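Local coordinates for galactose-binding like protein (Bacteroides thetaiotaomicron, PDB 7M1A), which probably binds carbohydrate through a calcium-containing galactose-binding-like domain of a SusE-like protein, a family with a suggested degradative capacity, at residues Tyr83-Ala97 / Val151-Asn165. Sequence-based numbering, arbitrary orientation.
Sequences YNDMSPRRYEVWGCA and VRYIRIKCLKNWSNN. With EDO (1,2-ethanediol), chain E.
Tyr91-Cys96 and Tyr153-Cys158 pair as antiparallel strands, their axes 4.5 Å apart at closest approach. A classic beta bulge breaks the ladder where Lys160 O accepts from Arg89 N and Arg90 N; another, with Cys96 O taking Arg152 N and Tyr153 N, lies at its far end. Beyond the strands, Trp162 is sandwiched. Tyr83 CA sits over one face, 3.4 Å from the centre of the five-membered ring, and the Tyr83 ring makes an offset edge-to-face pair with the six-membered ring, its edge toward that face, planes at 87°. On the opposite face the Arg89 guanidinium lies flat, 9° from parallel. Arg89 reaches across because its chain is fully extended, with CG anti to the backbone N (chi1 -180°). A water links Arg89 NH1 to Asn161 O. Replacing Trp162 by alanine would probably leave the Arg89 guanidinium without its stacking surface and open a gap beside Tyr83. Ser163 OG donates to Asp85 O at 2.7 Å, from above the carbonyl plane. Farther along, Glu92 OE1 takes Trp94 NE1 at 2.9 Å, and a water joins it to Lys157 NZ. Strand 110-116 flanks 88-96, and strand 56-66 flanks 151-158, within one antiparallel sheet; with Ile154 and Ile156 packing on strand 169-176 of the other, this is consistent with the beta-sandwich of galactose-binding-like domains.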
ATOM      1  N   TYR A  83     -17.111 -20.269   2.628  1.00  9.89           N
ATOM      2  CA  TYR A  83     -17.687 -20.746   1.378  1.00 10.65           C
ATOM      3  C   TYR A  83     -18.864 -19.862   0.947  1.00 10.59           C
ATOM      4  O   TYR A  83     -19.938 -20.358   0.502  1.00 11.82           O
ATOM      5  CB  TYR A  83     -18.162 -22.206   1.527  1.00 11.38           C
ATOM      6  CG  TYR A  83     -17.192 -23.054   2.290  1.00  9.33           C
ATOM      7  CD1 TYR A  83     -16.047 -23.594   1.693  1.00  9.93           C
ATOM      8  CD2 TYR A  83     -17.394 -23.296   3.644  1.00 11.36           C
ATOM      9  CE1 TYR A  83     -15.135 -24.369   2.425  1.00  9.40           C
ATOM     10  CE2 TYR A  83     -16.483 -24.054   4.383  1.00 11.94           C
ATOM     11  CZ  TYR A  83     -15.361 -24.581   3.789  1.00 10.06           C
ATOM     12  OH  TYR A  83     -14.488 -25.358   4.460  1.00 12.37           O
ATOM     13  N   ASN A  84     -18.669 -18.528   1.099  1.00  9.90           N
ATOM     14  CA  ASN A  84     -19.781 -17.612   0.865  1.00 11.25           C
ATOM     15  C   ASN A  84     -19.151 -16.239   0.585  1.00 10.01           C
ATOM     16  O   ASN A  84     -17.931 -16.035   0.658  1.00 10.75           O
ATOM     17  CB  ASN A  84     -20.692 -17.609   2.116  1.00 13.70           C
ATOM     18  CG  ASN A  84     -22.152 -17.327   1.780  1.00 15.06           C
ATOM     19  OD1 ASN A  84     -22.445 -16.636   0.800  1.00 15.54           O
ATOM     20  ND2 ASN A  84     -23.062 -17.887   2.574  1.00 16.64           N
ATOM     21  N   ASP A  85     -19.993 -15.240   0.326  1.00 12.11           N
ATOM     22  CA  ASP A  85     -19.564 -13.853   0.236  1.00 11.30           C
ATOM     23  C   ASP A  85     -18.514 -13.756  -0.901  1.00  9.72           C
ATOM     24  O   ASP A  85     -18.634 -14.463  -1.912  1.00 10.87           O
ATOM     25  CB  ASP A  85     -19.145 -13.314   1.621  1.00 13.48           C
ATOM     26  CG  ASP A  85     -19.212 -11.792   1.683  1.00 13.66           C
ATOM     27  OD1 ASP A  85     -18.223 -11.090   1.314  1.00 14.06           O
ATOM     28  OD2 ASP A  85     -20.264 -11.289   2.049  1.00 23.49           O
HETATM   29  N   MSE A  86     -17.505 -12.886  -0.739  1.00  9.59           N
HETATM   30  CA  MSE A  86     -16.506 -12.719  -1.782  1.00  7.66           C
HETATM   31  C   MSE A  86     -15.268 -13.578  -1.463  1.00  7.79           C
HETATM   32  O   MSE A  86     -14.167 -13.339  -1.999  1.00  8.03           O
HETATM   33  CB  MSE A  86     -16.107 -11.264  -2.019  1.00  8.79           C
HETATM   34  CG  MSE A  86     -17.273 -10.319  -2.204  1.00 11.22           C
HETATM   35 SE   MSE A  86     -18.532 -10.817  -3.617  1.00 14.05          SE
HETATM   36  CE  MSE A  86     -20.166 -10.827  -2.547  1.00 14.90           C
ATOM     37  N   SER A  87     -15.402 -14.571  -0.585  1.00  8.23           N
ATOM     38  CA  SER A  87     -14.291 -15.445  -0.267  1.00  6.77           C
ATOM     39  C   SER A  87     -13.853 -16.193  -1.522  1.00  7.52           C
ATOM     40  O   SER A  87     -14.661 -16.638  -2.356  1.00  8.55           O
ATOM     41  CB  SER A  87     -14.719 -16.418   0.778  1.00  8.28           C
ATOM     42  OG  SER A  87     -15.073 -15.725   1.983  1.00  8.84           O
ATOM     43  N   PRO A  88     -12.537 -16.398  -1.715  1.00  7.73           N
ATOM     44  CA  PRO A  88     -12.080 -17.002  -2.992  1.00  6.70           C
ATOM     45  C   PRO A  88     -12.452 -18.484  -3.062  1.00  7.47           C
ATOM     46  O   PRO A  88     -12.440 -19.232  -2.059  1.00  9.17           O
ATOM     47  CB  PRO A  88     -10.544 -16.778  -2.913  1.00  8.68           C
ATOM     48  CG  PRO A  88     -10.257 -16.763  -1.416  1.00  6.97           C
ATOM     49  CD  PRO A  88     -11.436 -16.044  -0.787  1.00  7.83           C
ATOM     50  N   ARG A  89     -12.794 -18.909  -4.294  1.00  8.41           N
ATOM     51  CA  ARG A  89     -13.086 -20.339  -4.528  1.00  9.52           C
ATOM     52  C   ARG A  89     -12.054 -20.927  -5.491  1.00  8.87           C
ATOM     53  O   ARG A  89     -11.475 -21.974  -5.202  1.00 10.70           O
ATOM     54  CB  ARG A  89     -14.514 -20.523  -5.060  1.00  9.70           C
ATOM     55  CG  ARG A  89     -14.853 -21.981  -5.313  1.00 10.38           C
ATOM     56  CD  ARG A  89     -16.323 -22.135  -5.686  1.00 12.44           C
ATOM     57  NE  ARG A  89     -16.668 -23.553  -5.841  1.00 14.17           N
ATOM     58  CZ  ARG A  89     -17.876 -23.978  -6.204  1.00 16.11           C
ATOM     59  NH1 ARG A  89     -18.813 -23.081  -6.496  1.00 17.27           N
ATOM     60  NH2 ARG A  89     -18.156 -25.275  -6.191  1.00 17.74           N
ATOM     61  N   ARG A  90     -11.805 -20.281  -6.646  1.00  9.36           N
ATOM     62  CA  ARG A  90     -10.705 -20.693  -7.516  1.00  9.57           C
ATOM     63  C   ARG A  90      -9.765 -19.510  -7.714  1.00  8.61           C
ATOM     64  O   ARG A  90     -10.246 -18.411  -7.997  1.00  9.56           O
ATOM     65  CB  ARG A  90     -11.266 -21.046  -8.896  1.00 11.09           C
ATOM     66  CG  ARG A  90     -11.973 -22.403  -8.887  1.00 14.92           C
ATOM     67  CD  ARG A  90     -10.955 -23.547  -8.966  1.00 20.36           C
ATOM     68  NE  ARG A  90     -10.231 -23.499 -10.247  1.00 28.91           N
ATOM     69  CZ  ARG A  90      -8.956 -23.109 -10.563  1.00 29.84           C
ATOM     70  NH1 ARG A  90      -8.033 -22.687  -9.676  1.00 24.68           N
ATOM     71  NH2 ARG A  90      -8.637 -23.125 -11.849  1.00 41.42           N
ATOM     72  N   TYR A  91      -8.485 -19.726  -7.425  1.00  8.19           N
ATOM     73  CA  TYR A  91      -7.559 -18.596  -7.443  1.00  7.68           C
ATOM     74  C   TYR A  91      -6.164 -19.121  -7.712  1.00  8.49           C
ATOM     75  O   TYR A  91      -5.951 -20.327  -7.711  1.00  9.94           O
ATOM     76  CB  TYR A  91      -7.621 -17.791  -6.116  1.00  8.85           C
ATOM     77  CG  TYR A  91      -7.331 -18.545  -4.834  1.00  7.53           C
ATOM     78  CD1 TYR A  91      -8.279 -19.385  -4.232  1.00  8.77           C
ATOM     79  CD2 TYR A  91      -6.098 -18.377  -4.207  1.00  9.22           C
ATOM     80  CE1 TYR A  91      -7.990 -20.006  -3.019  1.00  9.36           C
ATOM     81  CE2 TYR A  91      -5.822 -18.999  -2.990  1.00  8.67           C
ATOM     82  CZ  TYR A  91      -6.772 -19.814  -2.389  1.00  9.83           C
ATOM     83  OH  TYR A  91      -6.499 -20.424  -1.189  1.00 10.03           O
ATOM     84  N   GLU A  92      -5.263 -18.187  -8.037  1.00  8.78           N
ATOM     85  CA  GLU A  92      -3.930 -18.604  -8.420  1.00  8.04           C
ATOM     86  C   GLU A  92      -2.885 -17.782  -7.668  1.00  7.33           C
ATOM     87  O   GLU A  92      -3.126 -16.603  -7.361  1.00  9.06           O
ATOM     88  CB  GLU A  92      -3.665 -18.392  -9.917  1.00  9.07           C
ATOM     89  CG  GLU A  92      -4.552 -19.265 -10.793  1.00 11.57           C
ATOM     90  CD  GLU A  92      -4.553 -18.882 -12.256  1.00 14.49           C
ATOM     91  OE1 GLU A  92      -4.005 -17.833 -12.630  1.00 13.26           O
ATOM     92  OE2 GLU A  92      -4.994 -19.717 -13.006  1.00 15.49           O
ATOM     93  N   VAL A  93      -1.717 -18.382  -7.384  1.00  7.35           N
ATOM     94  CA  VAL A  93      -0.584 -17.656  -6.812  1.00  7.88           C
ATOM     95  C   VAL A  93       0.511 -17.617  -7.845  1.00  5.82           C
ATOM     96  O   VAL A  93       0.886 -18.690  -8.356  1.00  7.54           O
ATOM     97  CB  VAL A  93      -0.084 -18.303  -5.478  1.00  7.36           C
ATOM     98  CG1 VAL A  93       0.987 -17.442  -4.828  1.00 10.62           C
ATOM     99  CG2 VAL A  93      -1.263 -18.558  -4.562  1.00  7.80           C
ATOM    100  N   TRP A  94       1.062 -16.429  -8.122  1.00  5.59           N
ATOM    101  CA  TRP A  94       2.086 -16.232  -9.156  1.00  6.25           C
ATOM    102  C   TRP A  94       3.277 -15.545  -8.481  1.00  6.63           C
ATOM    103  O   TRP A  94       3.155 -14.868  -7.436  1.00  6.85           O
ATOM    104  CB  TRP A  94       1.618 -15.335 -10.330  1.00  7.97           C
ATOM    105  CG  TRP A  94       0.526 -15.895 -11.159  1.00  6.91           C
ATOM    106  CD1 TRP A  94      -0.748 -16.269 -10.753  1.00  8.23           C
ATOM    107  CD2 TRP A  94       0.609 -16.215 -12.555  1.00  8.33           C
ATOM    108  NE1 TRP A  94      -1.515 -16.644 -11.893  1.00  8.61           N
ATOM    109  CE2 TRP A  94      -0.666 -16.663 -12.983  1.00  9.76           C
ATOM    110  CE3 TRP A  94       1.690 -16.196 -13.450  1.00  8.40           C
ATOM    111  CZ2 TRP A  94      -0.865 -17.053 -14.327  1.00  9.96           C
ATOM    112  CZ3 TRP A  94       1.474 -16.511 -14.799  1.00 10.75           C
ATOM    113  CH2 TRP A  94       0.198 -16.924 -15.211  1.00  8.85           C
ATOM    114  N   GLY A  95       4.488 -15.712  -9.047  1.00  7.55           N
ATOM    115  CA  GLY A  95       5.657 -15.095  -8.465  1.00  8.69           C
ATOM    116  C   GLY A  95       6.688 -14.698  -9.510  1.00  8.10           C
ATOM    117  O   GLY A  95       6.582 -15.055 -10.720  1.00  7.96           O
ATOM    118  N   CYS A  96       7.587 -13.775  -9.110  1.00  7.31           N
ATOM    119  CA  CYS A  96       8.774 -13.503  -9.919  1.00  8.63           C
ATOM    120  C   CYS A  96       9.920 -13.121  -8.996  1.00  6.74           C
ATOM    121  O   CYS A  96       9.744 -12.909  -7.816  1.00  7.36           O
ATOM    122  CB  CYS A  96       8.533 -12.457 -11.014  1.00  9.52           C
ATOM    123  SG  CYS A  96       8.075 -10.811 -10.386  1.00  9.16           S
ATOM    124  N   ALA A  97      11.134 -13.053  -9.575  1.00  9.44           N
ATOM    125  CA  ALA A  97      12.343 -12.854  -8.831  1.00  8.49           C
ATOM    126  C   ALA A  97      12.891 -11.445  -8.931  1.00  9.36           C
ATOM    127  O   ALA A  97      13.748 -11.100  -8.100  1.00 11.47           O
ATOM    128  CB  ALA A  97      13.463 -13.816  -9.224  1.00 11.15           C
ATOM    129  N   VAL A 151      11.429 -16.943  -5.661  1.00  9.12           N
ATOM    130  CA  VAL A 151      10.693 -15.710  -5.969  1.00  8.15           C
ATOM    131  C   VAL A 151      10.674 -14.776  -4.784  1.00  8.13           C
ATOM    132  O   VAL A 151      10.968 -15.185  -3.680  1.00 10.17           O
ATOM    133  CB  VAL A 151       9.200 -16.016  -6.321  1.00  9.26           C
ATOM    134  CG1 VAL A 151       9.074 -16.770  -7.663  1.00 10.30           C
ATOM    135  CG2 VAL A 151       8.437 -16.871  -5.244  1.00  8.25           C
ATOM    136  N   ARG A 152      10.625 -13.463  -5.114  1.00  8.14           N
ATOM    137  CA  ARG A 152      10.471 -12.464  -4.107  1.00  8.97           C
ATOM    138  C   ARG A 152       9.143 -11.713  -4.181  1.00  8.12           C
ATOM    139  O   ARG A 152       8.675 -11.274  -3.138  1.00 10.54           O
ATOM    140  CB  ARG A 152      11.602 -11.435  -4.297  1.00  9.98           C
ATOM    141  CG  ARG A 152      11.477 -10.229  -3.367  1.00 10.77           C
ATOM    142  CD  ARG A 152      12.713  -9.358  -3.314  1.00 13.06           C
ATOM    143  NE  ARG A 152      12.347  -8.191  -2.500  1.00 15.65           N
ATOM    144  CZ  ARG A 152      13.226  -7.264  -2.197  1.00 25.05           C
ATOM    145  NH1 ARG A 152      14.493  -7.424  -2.562  1.00 36.10           N
ATOM    146  NH2 ARG A 152      12.878  -6.197  -1.492  1.00 31.50           N
ATOM    147  N   TYR A 153       8.499 -11.680  -5.326  1.00  7.51           N
ATOM    148  CA  TYR A 153       7.274 -10.903  -5.520  1.00  7.38           C
ATOM    149  C   TYR A 153       6.148 -11.861  -5.831  1.00  7.62           C
ATOM    150  O   TYR A 153       6.410 -12.885  -6.475  1.00  7.53           O
ATOM    151  CB  TYR A 153       7.483  -9.921  -6.681  1.00  7.40           C
ATOM    152  CG  TYR A 153       8.694  -9.075  -6.423  1.00  8.11           C
ATOM    153  CD1 TYR A 153       8.701  -8.001  -5.508  1.00 10.10           C
ATOM    154  CD2 TYR A 153       9.889  -9.367  -7.083  1.00  8.47           C
ATOM    155  CE1 TYR A 153       9.855  -7.239  -5.339  1.00 12.20           C
ATOM    156  CE2 TYR A 153      11.055  -8.650  -6.869  1.00 10.90           C
ATOM    157  CZ  TYR A 153      11.047  -7.595  -5.962  1.00 12.25           C
ATOM    158  OH  TYR A 153      12.208  -6.872  -5.753  1.00 18.10           O
ATOM    159  N   ILE A 154       4.973 -11.514  -5.363  1.00  5.53           N
ATOM    160  CA  ILE A 154       3.830 -12.424  -5.477  1.00  6.34           C
ATOM    161  C   ILE A 154       2.640 -11.693  -6.059  1.00  5.92           C
ATOM    162  O   ILE A 154       2.420 -10.512  -5.784  1.00  5.97           O
ATOM    163  CB  ILE A 154       3.444 -12.971  -4.096  1.00  5.74           C
ATOM    164  CG1 ILE A 154       4.594 -13.813  -3.504  1.00  6.87           C
ATOM    165  CG2 ILE A 154       2.172 -13.839  -4.153  1.00  7.71           C
ATOM    166  CD1 ILE A 154       4.888 -15.114  -4.182  1.00  8.95           C
ATOM    167  N   ARG A 155       1.838 -12.395  -6.865  1.00  6.59           N
ATOM    168  CA  ARG A 155       0.514 -11.932  -7.241  1.00  6.04           C
ATOM    169  C   ARG A 155      -0.515 -12.996  -6.849  1.00  5.87           C
ATOM    170  O   ARG A 155      -0.274 -14.221  -6.994  1.00  9.30           O
ATOM    171  CB  ARG A 155       0.368 -11.581  -8.718  1.00  7.90           C
ATOM    172  CG  ARG A 155       0.977 -10.241  -9.013  1.00  9.73           C
ATOM    173  CD  ARG A 155       1.004 -10.047 -10.532  1.00  9.59           C
ATOM    174  NE  ARG A 155       0.498  -8.652 -10.691  1.00  8.43           N
ATOM    175  CZ  ARG A 155       0.236  -8.142 -11.879  1.00  7.56           C
ATOM    176  NH1 ARG A 155       0.473  -8.841 -12.997  1.00  9.33           N
ATOM    177  NH2 ARG A 155      -0.321  -6.941 -12.013  1.00  9.96           N
ATOM    178  N   ILE A 156      -1.687 -12.519  -6.424  1.00  7.79           N
ATOM    179  CA  ILE A 156      -2.841 -13.420  -6.278  1.00  7.85           C
ATOM    180  C   ILE A 156      -3.917 -12.971  -7.263  1.00  7.92           C
ATOM    181  O   ILE A 156      -4.188 -11.784  -7.429  1.00  8.47           O
ATOM    182  CB  ILE A 156      -3.317 -13.463  -4.827  1.00 10.06           C
ATOM    183  CG1 ILE A 156      -2.248 -14.251  -4.010  1.00 17.14           C
ATOM    184  CG2 ILE A 156      -4.695 -14.124  -4.686  1.00 10.15           C
ATOM    185  CD1 ILE A 156      -2.489 -14.296  -2.519  1.00 17.21           C
ATOM    186  N   LYS A 157      -4.420 -13.953  -8.057  1.00  7.56           N
ATOM    187  CA  LYS A 157      -5.496 -13.731  -9.024  1.00  6.65           C
ATOM    188  C   LYS A 157      -6.744 -14.522  -8.585  1.00  7.32           C
ATOM    189  O   LYS A 157      -6.662 -15.731  -8.407  1.00  8.60           O
ATOM    190  CB  LYS A 157      -4.987 -14.164 -10.401  1.00  9.97           C
ATOM    191  CG  LYS A 157      -5.989 -14.012 -11.555  1.00 11.53           C
ATOM    192  CD  LYS A 157      -5.473 -14.707 -12.891  1.00 19.14           C
ATOM    193  CE  LYS A 157      -6.339 -14.255 -14.044  1.00 22.70           C
ATOM    194  NZ  LYS A 157      -5.912 -14.804 -15.357  1.00 31.92           N
ATOM    195  N   CYS A 158      -7.894 -13.828  -8.446  1.00  7.77           N
ATOM    196  CA  CYS A 158      -9.136 -14.490  -8.048  1.00  8.69           C
ATOM    197  C   CYS A 158      -9.951 -14.808  -9.302  1.00  7.38           C
ATOM    198  O   CYS A 158     -10.578 -13.902  -9.887  1.00 10.23           O
ATOM    199  CB  CYS A 158      -9.922 -13.609  -7.076  1.00  7.62           C
ATOM    200  SG  CYS A 158     -11.266 -14.639  -6.424  1.00  9.51           S
ATOM    201  N   LEU A 159      -9.922 -16.091  -9.736  1.00  8.55           N
ATOM    202  CA  LEU A 159     -10.694 -16.480 -10.913  1.00  9.94           C
ATOM    203  C   LEU A 159     -12.193 -16.532 -10.622  1.00 10.07           C
ATOM    204  O   LEU A 159     -13.003 -16.224 -11.492  1.00 12.58           O
ATOM    205  CB  LEU A 159     -10.275 -17.851 -11.402  1.00 10.66           C
ATOM    206  CG  LEU A 159      -8.805 -18.035 -11.730  1.00 12.45           C
ATOM    207  CD1 LEU A 159      -8.491 -19.517 -12.019  1.00 15.20           C
ATOM    208  CD2 LEU A 159      -8.407 -17.192 -12.936  1.00 18.45           C
ATOM    209  N   LYS A 160     -12.578 -16.950  -9.405  1.00  8.53           N
ATOM    210  CA  LYS A 160     -13.985 -17.049  -9.038  1.00  8.48           C
ATOM    211  C   LYS A 160     -14.090 -17.088  -7.537  1.00  8.02           C
ATOM    212  O   LYS A 160     -13.307 -17.835  -6.902  1.00  9.09           O
ATOM    213  CB  LYS A 160     -14.648 -18.296  -9.687  1.00 12.65           C
ATOM    214  CG  LYS A 160     -16.172 -18.424  -9.594  1.00 19.41           C
ATOM    215  CD  LYS A 160     -16.654 -19.781 -10.158  1.00 28.03           C
ATOM    216  CE  LYS A 160     -16.795 -19.770 -11.675  1.00 37.31           C
ATOM    217  NZ  LYS A 160     -17.294 -18.462 -12.189  1.00 40.18           N
ATOM    218  N   ASN A 161     -15.038 -16.322  -7.004  1.00  8.52           N
ATOM    219  CA  ASN A 161     -15.296 -16.428  -5.580  1.00  8.33           C
ATOM    220  C   ASN A 161     -16.582 -17.214  -5.318  1.00 10.23           C
ATOM    221  O   ASN A 161     -17.210 -17.731  -6.230  1.00 10.11           O
ATOM    222  CB  ASN A 161     -15.378 -15.058  -4.887  1.00  8.86           C
ATOM    223  CG  ASN A 161     -16.455 -14.159  -5.450  1.00  8.74           C
ATOM    224  OD1 ASN A 161     -17.553 -14.638  -5.842  1.00  9.73           O
ATOM    225  ND2 ASN A 161     -16.195 -12.866  -5.534  1.00  9.92           N
ATOM    226  N   TRP A 162     -16.966 -17.327  -4.049  1.00  9.59           N
ATOM    227  CA  TRP A 162     -18.130 -18.163  -3.700  1.00 10.30           C
ATOM    228  C   TRP A 162     -19.463 -17.533  -4.094  1.00 11.58           C
ATOM    229  O   TRP A 162     -20.490 -18.206  -3.934  1.00 15.63           O
ATOM    230  CB  TRP A 162     -18.073 -18.503  -2.192  1.00  9.38           C
ATOM    231  CG  TRP A 162     -17.173 -19.664  -1.898  1.00  8.94           C
ATOM    232  CD1 TRP A 162     -15.844 -19.652  -1.485  1.00  9.96           C
ATOM    233  CD2 TRP A 162     -17.508 -21.037  -2.167  1.00  9.91           C
ATOM    234  NE1 TRP A 162     -15.366 -20.945  -1.433  1.00  9.49           N
ATOM    235  CE2 TRP A 162     -16.374 -21.806  -1.852  1.00  9.45           C
ATOM    236  CE3 TRP A 162     -18.669 -21.681  -2.667  1.00 11.49           C
ATOM    237  CZ2 TRP A 162     -16.366 -23.201  -1.982  1.00 11.77           C
ATOM    238  CZ3 TRP A 162     -18.662 -23.060  -2.806  1.00 12.29           C
ATOM    239  CH2 TRP A 162     -17.514 -23.807  -2.470  1.00 11.76           C
ATOM    240  N   SER A 163     -19.477 -16.258  -4.533  1.00 11.16           N
ATOM    241  CA  SER A 163     -20.666 -15.615  -5.106  1.00 12.98           C
ATOM    242  C   SER A 163     -20.555 -15.573  -6.642  1.00 11.47           C
ATOM    243  O   SER A 163     -21.362 -14.906  -7.282  1.00 13.73           O
ATOM    244  CB  SER A 163     -20.790 -14.206  -4.493  1.00 12.11           C
ATOM    245  OG  SER A 163     -21.042 -14.346  -3.096  1.00 13.37           O
ATOM    246  N   ASN A 164     -19.649 -16.363  -7.215  1.00 12.02           N
ATOM    247  CA  ASN A 164     -19.586 -16.513  -8.670  1.00 11.91           C
ATOM    248  C   ASN A 164     -19.157 -15.213  -9.381  1.00 13.05           C
ATOM    249  O   ASN A 164     -19.485 -14.985 -10.560  1.00 12.90           O
ATOM    250  CB  ASN A 164     -20.885 -17.067  -9.286  1.00 13.77           C
ATOM    251  CG  ASN A 164     -20.643 -17.622 -10.674  1.00 17.69           C
ATOM    252  OD1 ASN A 164     -19.577 -18.182 -10.941  1.00 22.75           O
ATOM    253  ND2 ASN A 164     -21.630 -17.512 -11.554  1.00 29.33           N
ATOM    254  N   ASN A 165     -18.294 -14.423  -8.735  1.00 11.04           N
ATOM    255  CA  ASN A 165     -17.728 -13.272  -9.426  1.00  9.37           C
ATOM    256  C   ASN A 165     -16.221 -13.156  -9.128  1.00  9.34           C
ATOM    257  O   ASN A 165     -15.580 -14.063  -8.590  1.00 10.40           O
ATOM    258  CB  ASN A 165     -18.550 -11.981  -9.248  1.00  9.76           C
ATOM    259  CG  ASN A 165     -18.547 -11.472  -7.803  1.00 10.46           C
ATOM    260  OD1 ASN A 165     -17.531 -11.020  -7.284  1.00 11.42           O
ATOM    261  ND2 ASN A 165     -19.697 -11.513  -7.110  1.00 12.83           N
TER
HETATM  262  C1  EDO E 403     -19.709  -8.169   0.747  1.00 22.77           C
HETATM  263  O1  EDO E 403     -18.574  -8.693   1.390  1.00 23.38           O
HETATM  264  C2  EDO E 403     -20.949  -8.341   1.598  1.00 27.45           C
HETATM  265  O2  EDO E 403     -20.480  -7.996   2.844  1.00 35.02           O
HETATM  266  O   HOH W   1     -18.859 -20.108  -6.814  1.00 22.75           O
HETATM  267  O   HOH W   2      -4.712 -17.303 -15.080  1.00 32.87           O